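PDB 1UJC: phosphohistidine phosphatase sixA from Escherichia coli, which removes phosphoryl groups from phosphohistidine, acting on the HPt domain of the ArcB sensor in the multistep His-Asp phosphorelay. Local coordinates for residues 26-31 and 60-65; 32-37 and 131-136; 72-77 and 89-94; 2-7 and 41-46. All coordinates share one frame; numbering follows the deposited sequence.

From the N terminus, strand 2-7 opens contact 4, which closes when residues 41-46 bring the chain back past it after helix 25-40. That helix starts contacts 1 and 2 within this loop: 26-31 meets helix 54-66 through 60-65, and 32-37 waits until 131-136, the longest closure of the four. Contacts 1, 2 and 4 therefore all cross one another. Contact 3, between 72-77 and 89-94, comes after contacts 4 and 1 have closed and falls wholly within the span that contact 2 bridges. Contacts 2 and 4 rest on neighbouring strands of the central sheet, contact 1 joins two helices, and contact 3 ties the edge strand to helix 85-98.

Contact 1: 26-31 and 60-65; sequences NGCDES and LEEVGD. With CA (calcium ion), chain B.
Cys28 and Ser31 face Glu62 and Val63 where helices 25-40 and 54-66 run side by side in the same general direction, their local axes 8.9 Å apart and crossing at -39°. Most of the touching is done by Glu62. Its chain bends at CG (chi2 -70°), which lays the carboxylate alongside Cys28 rather than straight out from the helix: OE2 comes to 3.6 Å from Cys28 CB, and OE1 sits equally near Cys28 SG. Further along, the two helices come together through small groups. Ser31 CB packs 4.2 Å from Glu62 CB, and the methyl Val63 CG2 rests 3.8 Å from the backbone Ser31 O. Ser31 turns its hydroxyl back along its own helix, where OG donates to Gly27 O at 2.9 Å, nearly in line with that carbonyl; Gly27 O thus takes two donors, Ser31 N and Ser31 OG. The same hydroxyl is also bonded to Ser131 OG. At the end of 60-65, Asp65 O binds a calcium ion at 2.6 Å, with five waters making up the rest of its modelled shell. No hydrogen bond spans the two segments, and the join is van der Waals contact: the flat carboxylate of Glu62 against CB and SG of Cys28, and small groups at Ser31 and Val63. Arg32, one turn on from Cys28 in helix 25-40, forms salt bridges with Glu62 and Asp65, which probably offsets both negative charges.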
loop_
_atom_site.group_PDB
_atom_site.type_symbol
_atom_site.label_atom_id
_atom_site.label_comp_id
_atom_site.label_asym_id
_atom_site.label_seq_id
_atom_site.Cartn_x
_atom_site.Cartn_y
_atom_site.Cartn_z
ATOM N N ASN A 26 14.128 4.729 -10.862
ATOM C CA ASN A 26 13.778 3.310 -10.858
ATOM C C ASN A 26 12.544 3.107 -9.986
ATOM O O ASN A 26 11.633 2.367 -10.354
ATOM C CB ASN A 26 14.952 2.477 -10.322
ATOM C CG ASN A 26 14.580 1.023 -10.072
ATOM O OD1 ASN A 26 14.317 0.257 -11.007
ATOM N ND2 ASN A 26 14.553 0.638 -8.798
ATOM N N GLY A 27 12.520 3.774 -8.835
ATOM C CA GLY A 27 11.383 3.665 -7.937
ATOM C C GLY A 27 10.111 4.088 -8.643
ATOM O O GLY A 27 9.043 3.520 -8.409
ATOM N N CYS A 28 10.222 5.102 -9.497
ATOM C CA CYS A 28 9.082 5.583 -10.264
ATOM C C CYS A 28 8.737 4.530 -11.311
ATOM O O CYS A 28 7.582 4.123 -11.440
ATOM C CB CYS A 28 9.416 6.907 -10.967
ATOM S SG CYS A 28 9.484 8.357 -9.885
ATOM N N ASP A 29 9.751 4.085 -12.048
ATOM C CA ASP A 29 9.550 3.087 -13.090
ATOM C C ASP A 29 8.850 1.840 -12.567
ATOM O O ASP A 29 7.849 1.399 -13.134
ATOM C CB ASP A 29 10.885 2.685 -13.723
ATOM C CG ASP A 29 11.613 3.857 -14.366
ATOM O OD1 ASP A 29 10.962 4.689 -15.032
ATOM O OD2 ASP A 29 12.848 3.932 -14.213
ATOM N N GLU A 30 9.371 1.272 -11.482
ATOM C CA GLU A 30 8.782 0.067 -10.914
ATOM C C GLU A 30 7.396 0.302 -10.343
ATOM O O GLU A 30 6.550 -0.592 -10.377
ATOM C CB GLU A 30 9.679 -0.511 -9.825
ATOM C CG GLU A 30 11.063 -0.864 -10.303
ATOM C CD GLU A 30 11.802 -1.712 -9.302
ATOM O OE1 GLU A 30 11.752 -1.382 -8.097
ATOM O OE2 GLU A 30 12.435 -2.705 -9.721
ATOM N N SER A 31 7.158 1.494 -9.811
ATOM C CA SER A 31 5.844 1.783 -9.263
ATOM C C SER A 31 4.810 1.817 -10.385
ATOM O O SER A 31 3.674 1.377 -10.200
ATOM C CB SER A 31 5.860 3.104 -8.493
ATOM O OG SER A 31 6.429 2.913 -7.207
ATOM N N LEU A 60 2.293 7.081 -4.942
ATOM C CA LEU A 60 0.868 7.213 -5.244
ATOM C C LEU A 60 0.683 7.979 -6.558
ATOM O O LEU A 60 -0.115 7.584 -7.403
ATOM C CB LEU A 60 0.158 7.969 -4.116
ATOM C CG LEU A 60 -1.355 7.806 -3.909
ATOM C CD1 LEU A 60 -1.888 9.070 -3.257
ATOM C CD2 LEU A 60 -2.079 7.554 -5.218
ATOM N N GLU A 61 1.410 9.085 -6.712
ATOM C CA GLU A 61 1.323 9.899 -7.927
ATOM C C GLU A 61 1.572 9.018 -9.138
ATOM O O GLU A 61 0.766 8.960 -10.066
ATOM C CB GLU A 61 2.388 11.005 -7.950
ATOM C CG GLU A 61 2.371 12.002 -6.818
ATOM C CD GLU A 61 3.556 12.971 -6.896
ATOM O OE1 GLU A 61 3.757 13.733 -5.928
ATOM O OE2 GLU A 61 4.283 12.967 -7.926
ATOM N N GLU A 62 2.715 8.340 -9.113
ATOM C CA GLU A 62 3.139 7.465 -10.197
ATOM C C GLU A 62 2.094 6.408 -10.532
ATOM O O GLU A 62 1.771 6.186 -11.703
ATOM C CB GLU A 62 4.473 6.811 -9.823
ATOM C CG GLU A 62 5.626 7.808 -9.735
ATOM C CD GLU A 62 6.030 8.358 -11.094
ATOM O OE1 GLU A 62 6.311 9.575 -11.201
ATOM O OE2 GLU A 62 6.077 7.566 -12.056
ATOM N N VAL A 63 1.561 5.763 -9.501
ATOM C CA VAL A 63 0.548 4.741 -9.691
ATOM C C VAL A 63 -0.701 5.349 -10.316
ATOM O O VAL A 63 -1.248 4.809 -11.275
ATOM C CB VAL A 63 0.169 4.076 -8.352
ATOM C CG1 VAL A 63 -1.068 3.207 -8.526
ATOM C CG2 VAL A 63 1.330 3.232 -7.852
ATOM N N GLY A 64 -1.140 6.475 -9.762
ATOM C CA GLY A 64 -2.324 7.150 -10.264
ATOM C C GLY A 64 -2.204 7.542 -11.722
ATOM O O GLY A 64 -3.210 7.779 -12.397
ATOM N N ASP A 65 -0.971 7.613 -12.209
ATOM C CA ASP A 65 -0.723 7.968 -13.597
ATOM C C ASP A 65 -1.008 6.808 -14.539
ATOM O O ASP A 65 -1.254 7.023 -15.713
ATOM C CB ASP A 65 0.726 8.417 -13.792
ATOM C CG ASP A 65 0.946 9.873 -13.425
ATOM O OD1 ASP A 65 -0.020 10.551 -13.017
ATOM O OD2 ASP A 65 2.093 10.335 -13.554
HETATM CA CA CA B . -1.397 7.175 -18.313
HETATM O O HOH W 1 -0.117 9.623 -17.890
HETATM O O HOH W 2 -3.798 8.325 -17.320
HETATM O O HOH W 3 0.625 7.660 -20.190
HETATM O O HOH W 4 1.216 6.429 -17.794
HETATM O O HOH W 5 -2.786 4.789 -17.751
#

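Contact 2: 32-37 and 131-136; sequences RLMANW and SAIASV
Met34 reaches from helix 25-40 over the backbone of Ser131 and ends against Ile133. Its chain is curled at every bond: CG lies anti to the carbonyl carbon (chi1 -68°), and chi2 and chi3, each -64°, keep turning, which wraps the thioether round the carbonyl oxygen of Ser131. That oxygen approaches Met34 CG at 3.1 Å and Met34 CE at 3.5 Å, a close fit of CH groups about a buried acceptor that has no hydrogen-bond partner in the model. Ser131 adds its CB, 4.0 Å from Met34 CG. Helix 25-40 covers one face of the mixed central sheet of this alpha/beta phosphatase fold, and strand 133-138 runs antiparallel between 2-7 and 144-150; Met34 fills the seam, touching Met6 and Met150 of these two flanking strands and Leu155 as well. The terminal methyl finishes the contact: Met34 CE lies 3.8 Å from Ile133 CG1, with Ile133 CD1 almost as near, and the two side chains pass alongside one another, pointing opposite ways. An alanine at Met34 is likely to open a gap beneath the helix and take away much of the cover that the Ser131 carbonyl and Ile133 have on the helix side.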
loop_
_atom_site.group_PDB
_atom_site.type_symbol
_atom_site.label_atom_id
_atom_site.label_comp_id
_atom_site.label_asym_id
_atom_site.label_seq_id
_atom_site.Cartn_x
_atom_site.Cartn_y
_atom_site.Cartn_z
ATOM N N ARG A 32 5.209 2.332 -11.548
ATOM C CA ARG A 32 4.313 2.388 -12.700
ATOM C C ARG A 32 4.105 0.970 -13.222
ATOM O O ARG A 32 3.023 0.618 -13.697
ATOM C CB ARG A 32 4.900 3.265 -13.818
ATOM C CG ARG A 32 4.637 4.762 -13.667
ATOM C CD ARG A 32 4.787 5.488 -15.014
ATOM N NE ARG A 32 4.135 6.799 -15.008
ATOM C CZ ARG A 32 4.736 7.941 -14.681
ATOM N NH1 ARG A 32 6.013 7.945 -14.339
ATOM N NH2 ARG A 32 4.056 9.080 -14.683
ATOM N N LEU A 33 5.155 0.160 -13.119
ATOM C CA LEU A 33 5.115 -1.227 -13.567
ATOM C C LEU A 33 4.042 -1.994 -12.791
ATOM O O LEU A 33 3.213 -2.696 -13.379
ATOM C CB LEU A 33 6.486 -1.874 -13.346
ATOM C CG LEU A 33 6.773 -3.235 -13.984
ATOM C CD1 LEU A 33 6.561 -3.153 -15.493
ATOM C CD2 LEU A 33 8.216 -3.640 -13.680
ATOM N N MET A 34 4.063 -1.855 -11.468
ATOM C CA MET A 34 3.090 -2.525 -10.608
ATOM C C MET A 34 1.685 -1.963 -10.831
ATOM O O MET A 34 0.696 -2.697 -10.778
ATOM C CB MET A 34 3.477 -2.356 -9.140
ATOM C CG MET A 34 4.753 -3.084 -8.733
ATOM S SD MET A 34 4.611 -4.881 -8.864
ATOM C CE MET A 34 3.359 -5.196 -7.656
ATOM N N ALA A 35 1.604 -0.660 -11.077
ATOM C CA ALA A 35 0.323 -0.005 -11.317
ATOM C C ALA A 35 -0.340 -0.593 -12.559
ATOM O O ALA A 35 -1.523 -0.930 -12.544
ATOM C CB ALA A 35 0.526 1.493 -11.495
ATOM N N ASN A 36 0.432 -0.720 -13.634
ATOM C CA ASN A 36 -0.096 -1.275 -14.870
ATOM C C ASN A 36 -0.489 -2.734 -14.690
ATOM O O ASN A 36 -1.473 -3.193 -15.263
ATOM C CB ASN A 36 0.924 -1.135 -16.007
ATOM C CG ASN A 36 1.067 0.305 -16.486
ATOM O OD1 ASN A 36 0.070 1.007 -16.694
ATOM N ND2 ASN A 36 2.306 0.748 -16.675
ATOM N N TRP A 37 0.276 -3.465 -13.887
ATOM C CA TRP A 37 -0.040 -4.866 -13.648
ATOM C C TRP A 37 -1.420 -4.950 -12.992
ATOM O O TRP A 37 -2.262 -5.756 -13.393
ATOM C CB TRP A 37 1.012 -5.513 -12.744
ATOM C CG TRP A 37 0.707 -6.938 -12.456
ATOM C CD1 TRP A 37 0.848 -7.997 -13.308
ATOM C CD2 TRP A 37 0.128 -7.461 -11.257
ATOM N NE1 TRP A 37 0.386 -9.150 -12.714
ATOM C CE2 TRP A 37 -0.062 -8.849 -11.455
ATOM C CE3 TRP A 37 -0.254 -6.891 -10.034
ATOM C CZ2 TRP A 37 -0.616 -9.675 -10.476
ATOM C CZ3 TRP A 37 -0.805 -7.711 -9.062
ATOM C CH2 TRP A 37 -0.981 -9.090 -9.288
ATOM N N SER A 131 7.756 -1.261 -3.953
ATOM C CA SER A 131 6.659 -1.310 -4.922
ATOM C C SER A 131 5.867 -2.617 -4.898
ATOM O O SER A 131 4.889 -2.757 -5.627
ATOM C CB SER A 131 7.176 -1.064 -6.345
ATOM O OG SER A 131 7.634 0.267 -6.513
ATOM N N ALA A 132 6.284 -3.569 -4.067
ATOM C CA ALA A 132 5.590 -4.853 -3.965
ATOM C C ALA A 132 4.191 -4.649 -3.389
ATOM O O ALA A 132 3.970 -3.746 -2.588
ATOM C CB ALA A 132 6.384 -5.812 -3.082
ATOM N N ILE A 133 3.251 -5.499 -3.786
ATOM C CA ILE A 133 1.879 -5.375 -3.312
ATOM C C ILE A 133 1.317 -6.659 -2.717
ATOM O O ILE A 133 1.444 -7.738 -3.296
ATOM C CB ILE A 133 0.938 -4.931 -4.451
ATOM C CG1 ILE A 133 1.318 -3.530 -4.930
ATOM C CG2 ILE A 133 -0.511 -4.942 -3.974
ATOM C CD1 ILE A 133 0.508 -3.055 -6.119
ATOM N N ALA A 134 0.685 -6.528 -1.558
ATOM C CA ALA A 134 0.074 -7.670 -0.896
ATOM C C ALA A 134 -1.435 -7.525 -1.009
ATOM O O ALA A 134 -1.981 -6.439 -0.801
ATOM C CB ALA A 134 0.489 -7.717 0.562
ATOM N N SER A 135 -2.103 -8.620 -1.352
ATOM C CA SER A 135 -3.554 -8.632 -1.486
ATOM C C SER A 135 -4.174 -9.313 -0.284
ATOM O O SER A 135 -3.823 -10.440 0.055
ATOM C CB SER A 135 -3.977 -9.382 -2.743
ATOM O OG SER A 135 -5.345 -9.732 -2.659
ATOM N N VAL A 136 -5.112 -8.621 0.346
ATOM C CA VAL A 136 -5.789 -9.133 1.523
ATOM C C VAL A 136 -7.285 -8.917 1.403
ATOM O O VAL A 136 -7.729 -7.816 1.105
ATOM C CB VAL A 136 -5.315 -8.398 2.800
ATOM C CG1 VAL A 136 -6.154 -8.823 3.994
ATOM C CG2 VAL A 136 -3.837 -8.684 3.049
#

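Contact 3: 72-77 and 89-94; sequences SAEVLP and SAYLQA
Tyr91 carries this contact, meeting Glu74 with its hydroxyl and Leu76 with its ring. The polar part is one hydrogen bond: Tyr91 OH donates to Glu74 OE1 at 2.8 Å, and the carboxylate oxygen receives it through its anti lone pair, on the side away from OE2. Glu74 OE1 lies at the edge of the tyrosine ring, near its plane, though the carboxylate itself is turned 37° from the ring. Its other oxygen, OE2, forms a salt bridge with Arg47, so both ends of the carboxylate are engaged, which probably fixes its rotation and steadies its negative charge. The apolar part is a CH-pi contact. Leu76 CD2 stands over one face of the Tyr91 ring, 3.9 Å from the centroid and only 3° off the normal, so the methyl is centred rather than slipped toward an edge. Tyr91 has CG anti to its backbone nitrogen (chi1 -166°), which carries the ring out from helix 85-98 to the strand. Leu49 touches Glu74, Leu76 and Tyr91 alike. Short strand 74-75, at the edge of the sheet, pairs parallel with 47-50, and helix 85-98 is the crossover of a beta-alpha-beta unit leading from 74-75 to the parallel strand 102-107, on the far side of 47-50.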
loop_
_atom_site.group_PDB
_atom_site.type_symbol
_atom_site.label_atom_id
_atom_site.label_comp_id
_atom_site.label_asym_id
_atom_site.label_seq_id
_atom_site.Cartn_x
_atom_site.Cartn_y
_atom_site.Cartn_z
ATOM N N SER A 72 -9.574 11.922 -4.755
ATOM C CA SER A 72 -8.970 12.219 -3.471
ATOM C C SER A 72 -8.216 11.021 -2.904
ATOM O O SER A 72 -8.304 9.898 -3.414
ATOM C CB SER A 72 -10.041 12.675 -2.476
ATOM O OG SER A 72 -10.710 13.825 -2.961
ATOM N N ALA A 73 -7.457 11.289 -1.852
ATOM C CA ALA A 73 -6.680 10.276 -1.163
ATOM C C ALA A 73 -6.675 10.719 0.286
ATOM O O ALA A 73 -6.771 11.909 0.575
ATOM C CB ALA A 73 -5.266 10.231 -1.711
ATOM N N GLU A 74 -6.582 9.763 1.197
ATOM C CA GLU A 74 -6.576 10.075 2.609
ATOM C C GLU A 74 -5.172 9.865 3.147
ATOM O O GLU A 74 -4.656 8.747 3.143
ATOM C CB GLU A 74 -7.581 9.176 3.330
ATOM C CG GLU A 74 -9.002 9.427 2.867
ATOM C CD GLU A 74 -9.813 8.157 2.699
ATOM O OE1 GLU A 74 -10.124 7.498 3.716
ATOM O OE2 GLU A 74 -10.134 7.822 1.537
ATOM N N VAL A 75 -4.557 10.958 3.583
ATOM C CA VAL A 75 -3.212 10.923 4.132
ATOM C C VAL A 75 -3.351 10.566 5.603
ATOM O O VAL A 75 -3.900 11.346 6.385
ATOM C CB VAL A 75 -2.521 12.295 3.988
ATOM C CG1 VAL A 75 -1.107 12.228 4.553
ATOM C CG2 VAL A 75 -2.482 12.698 2.515
ATOM N N LEU A 76 -2.861 9.384 5.964
ATOM C CA LEU A 76 -2.952 8.884 7.331
ATOM C C LEU A 76 -1.625 8.921 8.073
ATOM O O LEU A 76 -0.637 8.354 7.614
ATOM C CB LEU A 76 -3.478 7.438 7.328
ATOM C CG LEU A 76 -4.965 7.157 7.087
ATOM C CD1 LEU A 76 -5.408 7.743 5.764
ATOM C CD2 LEU A 76 -5.197 5.640 7.107
ATOM N N PRO A 77 -1.589 9.586 9.240
ATOM C CA PRO A 77 -0.353 9.667 10.023
ATOM C C PRO A 77 0.102 8.303 10.537
ATOM O O PRO A 77 1.287 8.095 10.783
ATOM C CB PRO A 77 -0.726 10.603 11.169
ATOM C CG PRO A 77 -1.783 11.487 10.563
ATOM C CD PRO A 77 -2.619 10.480 9.795
ATOM N N SER A 89 -5.553 -1.000 11.180
ATOM C CA SER A 89 -6.467 -2.135 11.127
ATOM C C SER A 89 -7.911 -1.694 11.383
ATOM O O SER A 89 -8.833 -2.088 10.661
ATOM C CB SER A 89 -6.046 -3.166 12.177
ATOM O OG SER A 89 -7.057 -4.129 12.387
ATOM N N ALA A 90 -8.099 -0.874 12.413
ATOM C CA ALA A 90 -9.425 -0.379 12.769
ATOM C C ALA A 90 -9.995 0.552 11.696
ATOM O O ALA A 90 -11.198 0.549 11.435
ATOM C CB ALA A 90 -9.365 0.348 14.109
ATOM N N TYR A 91 -9.129 1.350 11.080
ATOM C CA TYR A 91 -9.557 2.273 10.035
ATOM C C TYR A 91 -10.091 1.424 8.873
ATOM O O TYR A 91 -11.150 1.709 8.311
ATOM C CB TYR A 91 -8.364 3.127 9.577
ATOM C CG TYR A 91 -8.706 4.346 8.736
ATOM C CD1 TYR A 91 -8.702 5.626 9.294
ATOM C CD2 TYR A 91 -8.987 4.227 7.372
ATOM C CE1 TYR A 91 -8.959 6.755 8.516
ATOM C CE2 TYR A 91 -9.246 5.351 6.586
ATOM C CZ TYR A 91 -9.229 6.611 7.165
ATOM O OH TYR A 91 -9.477 7.729 6.395
ATOM N N LEU A 92 -9.358 0.368 8.530
ATOM C CA LEU A 92 -9.761 -0.517 7.445
ATOM C C LEU A 92 -11.068 -1.248 7.754
ATOM O O LEU A 92 -11.910 -1.414 6.872
ATOM C CB LEU A 92 -8.645 -1.524 7.135
ATOM C CG LEU A 92 -7.526 -0.989 6.234
ATOM C CD1 LEU A 92 -6.318 -1.921 6.263
ATOM C CD2 LEU A 92 -8.057 -0.840 4.818
ATOM N N GLN A 93 -11.239 -1.672 9.005
ATOM C CA GLN A 93 -12.461 -2.366 9.400
ATOM C C GLN A 93 -13.635 -1.396 9.271
ATOM O O GLN A 93 -14.729 -1.785 8.859
ATOM C CB GLN A 93 -12.346 -2.896 10.841
ATOM C CG GLN A 93 -13.649 -3.472 11.407
ATOM C CD GLN A 93 -13.455 -4.306 12.668
ATOM O OE1 GLN A 93 -12.603 -4.001 13.509
ATOM N NE2 GLN A 93 -14.260 -5.356 12.811
ATOM N N ALA A 94 -13.397 -0.131 9.612
ATOM C CA ALA A 94 -14.427 0.895 9.505
ATOM C C ALA A 94 -14.897 0.970 8.056
ATOM O O ALA A 94 -16.083 0.810 7.771
ATOM C CB ALA A 94 -13.880 2.243 9.940
#

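Contact 4: 2-7 and 41-46; sequences QVFIMR and QKVEIE. With WO4 (tungstate(VI)ion), chain C.
Phe4 projects from strand 2-7 into the bend of 41-46 and meets two aliphatic methyls. At the tight end, Ile45 CD1 packs 3.7 Å from Phe4 CD1, and Val43 CG1 sits 3.8 Å from Phe4 CZ; both come at the ring obliquely. Val43 reaches in from the opposite direction, whereas Ile45, whose CB does not aim at the strand, swings its CD1 inward. Leu104 and Ile133 from the strands on either side of 2-7 also touch Phe4. The solvent side differs: Lys42 and Glu44 are exposed and play no part in the packing. Lys42, with a positive phi of 63°, is the C-prime residue of a Schellman motif that ends helix 25-40. At the other end of the strand, well clear of this cluster, Arg7 stretches fully extended to the tungstate, its NE giving O1 a hydrogen bond of 3.1 Å at 159°, near the guanidinium plane. A leucine in its place would probably leave O1 without this donor and the pocket with one positive charge fewer around the anion. The side chains of Arg55 and His108 and the backbone N of Leu109 also hydrogen-bond the tungstate; Arg7 and His8 begin the RHG motif of the histidine phosphatase superfamily, and the bound anion probably mimics phosphate.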
loop_
_atom_site.group_PDB
_atom_site.type_symbol
_atom_site.label_atom_id
_atom_site.label_comp_id
_atom_site.label_asym_id
_atom_site.label_seq_id
_atom_site.Cartn_x
_atom_site.Cartn_y
_atom_site.Cartn_z
ATOM N N GLN A 2 -11.496 -5.810 -0.592
ATOM C CA GLN A 2 -10.155 -6.070 -1.094
ATOM C C GLN A 2 -9.202 -4.980 -0.630
ATOM O O GLN A 2 -9.441 -3.799 -0.851
ATOM C CB GLN A 2 -10.149 -6.118 -2.622
ATOM C CG GLN A 2 -10.834 -7.330 -3.236
ATOM C CD GLN A 2 -10.299 -8.644 -2.696
ATOM O OE1 GLN A 2 -10.778 -9.150 -1.683
ATOM N NE2 GLN A 2 -9.288 -9.194 -3.363
ATOM N N VAL A 3 -8.124 -5.380 0.028
ATOM C CA VAL A 3 -7.145 -4.417 0.496
ATOM C C VAL A 3 -5.827 -4.694 -0.199
ATOM O O VAL A 3 -5.340 -5.820 -0.183
ATOM C CB VAL A 3 -6.940 -4.513 2.022
ATOM C CG1 VAL A 3 -5.931 -3.472 2.475
ATOM C CG2 VAL A 3 -8.270 -4.311 2.734
ATOM N N PHE A 4 -5.267 -3.673 -0.834
ATOM C CA PHE A 4 -3.992 -3.824 -1.516
ATOM C C PHE A 4 -2.947 -3.004 -0.782
ATOM O O PHE A 4 -2.963 -1.776 -0.828
ATOM C CB PHE A 4 -4.093 -3.364 -2.970
ATOM C CG PHE A 4 -5.097 -4.137 -3.776
ATOM C CD1 PHE A 4 -6.404 -3.688 -3.899
ATOM C CD2 PHE A 4 -4.734 -5.327 -4.398
ATOM C CE1 PHE A 4 -7.339 -4.411 -4.633
ATOM C CE2 PHE A 4 -5.664 -6.060 -5.136
ATOM C CZ PHE A 4 -6.967 -5.601 -5.252
ATOM N N ILE A 5 -2.041 -3.699 -0.106
ATOM C CA ILE A 5 -0.990 -3.058 0.669
ATOM C C ILE A 5 0.275 -2.938 -0.163
ATOM O O ILE A 5 0.814 -3.936 -0.646
ATOM C CB ILE A 5 -0.704 -3.869 1.942
ATOM C CG1 ILE A 5 -2.009 -4.042 2.732
ATOM C CG2 ILE A 5 0.359 -3.173 2.780
ATOM C CD1 ILE A 5 -1.908 -4.941 3.932
ATOM N N MET A 6 0.756 -1.710 -0.323
ATOM C CA MET A 6 1.941 -1.472 -1.127
ATOM C C MET A 6 3.060 -0.724 -0.415
ATOM O O MET A 6 2.822 0.219 0.336
ATOM C CB MET A 6 1.536 -0.716 -2.397
ATOM C CG MET A 6 2.673 -0.339 -3.329
ATOM S SD MET A 6 2.026 0.439 -4.829
ATOM C CE MET A 6 3.359 0.078 -6.018
ATOM N N ARG A 7 4.288 -1.169 -0.648
ATOM C CA ARG A 7 5.454 -0.515 -0.068
ATOM C C ARG A 7 5.885 0.538 -1.084
ATOM O O ARG A 7 5.919 0.273 -2.284
ATOM C CB ARG A 7 6.595 -1.515 0.143
ATOM C CG ARG A 7 7.861 -0.879 0.685
ATOM C CD ARG A 7 8.972 -1.901 0.821
ATOM N NE ARG A 7 10.183 -1.304 1.370
ATOM C CZ ARG A 7 11.377 -1.887 1.358
ATOM N NH1 ARG A 7 11.526 -3.091 0.820
ATOM N NH2 ARG A 7 12.425 -1.262 1.877
ATOM N N GLN A 41 -5.100 -6.499 -14.097
ATOM C CA GLN A 41 -5.813 -7.469 -13.273
ATOM C C GLN A 41 -7.268 -7.080 -13.064
ATOM O O GLN A 41 -7.982 -7.714 -12.291
ATOM C CB GLN A 41 -5.115 -7.619 -11.922
ATOM C CG GLN A 41 -3.746 -8.287 -12.011
ATOM C CD GLN A 41 -3.836 -9.757 -12.368
ATOM O OE1 GLN A 41 -4.433 -10.548 -11.636
ATOM N NE2 GLN A 41 -3.240 -10.132 -13.494
ATOM N N LYS A 42 -7.706 -6.037 -13.764
ATOM C CA LYS A 42 -9.080 -5.568 -13.651
ATOM C C LYS A 42 -9.339 -5.101 -12.230
ATOM O O LYS A 42 -10.415 -5.329 -11.676
ATOM C CB LYS A 42 -10.057 -6.691 -14.020
ATOM C CG LYS A 42 -10.326 -6.874 -15.521
ATOM C CD LYS A 42 -9.060 -6.945 -16.355
ATOM C CE LYS A 42 -8.658 -5.576 -16.883
ATOM N NZ LYS A 42 -9.756 -4.957 -17.688
ATOM N N VAL A 43 -8.339 -4.447 -11.650
ATOM C CA VAL A 43 -8.432 -3.931 -10.292
ATOM C C VAL A 43 -9.044 -2.535 -10.322
ATOM O O VAL A 43 -8.604 -1.668 -11.083
ATOM C CB VAL A 43 -7.037 -3.856 -9.633
ATOM C CG1 VAL A 43 -7.159 -3.310 -8.225
ATOM C CG2 VAL A 43 -6.393 -5.232 -9.620
ATOM N N GLU A 44 -10.070 -2.329 -9.505
ATOM C CA GLU A 44 -10.753 -1.046 -9.429
ATOM C C GLU A 44 -10.603 -0.545 -7.999
ATOM O O GLU A 44 -11.224 -1.087 -7.083
ATOM C CB GLU A 44 -12.235 -1.218 -9.757
ATOM C CG GLU A 44 -12.511 -2.118 -10.953
ATOM C CD GLU A 44 -13.997 -2.316 -11.209
ATOM O OE1 GLU A 44 -14.725 -2.684 -10.259
ATOM O OE2 GLU A 44 -14.440 -2.112 -12.360
ATOM N N ILE A 45 -9.779 0.479 -7.808
ATOM C CA ILE A 45 -9.543 1.022 -6.474
ATOM C C ILE A 45 -10.566 2.085 -6.118
ATOM O O ILE A 45 -10.664 3.110 -6.787
ATOM C CB ILE A 45 -8.132 1.635 -6.365
ATOM C CG1 ILE A 45 -7.078 0.595 -6.764
ATOM C CG2 ILE A 45 -7.883 2.124 -4.950
ATOM C CD1 ILE A 45 -7.052 -0.632 -5.885
ATOM N N GLU A 46 -11.318 1.834 -5.051
ATOM C CA GLU A 46 -12.355 2.758 -4.597
ATOM C C GLU A 46 -11.823 3.814 -3.637
ATOM O O GLU A 46 -12.260 4.966 -3.662
ATOM C CB GLU A 46 -13.490 1.988 -3.912
ATOM C CG GLU A 46 -14.701 2.857 -3.549
ATOM C CD GLU A 46 -15.791 2.092 -2.810
ATOM O OE1 GLU A 46 -16.132 0.971 -3.235
ATOM O OE2 GLU A 46 -16.316 2.623 -1.808
HETATM W W WO4 C . 11.126 2.371 3.535
HETATM O O1 WO4 C . 9.970 1.100 3.309
HETATM O O2 WO4 C . 10.307 3.854 3.903
HETATM O O3 WO4 C . 12.201 2.488 2.187
HETATM O O4 WO4 C . 12.099 1.988 4.914
#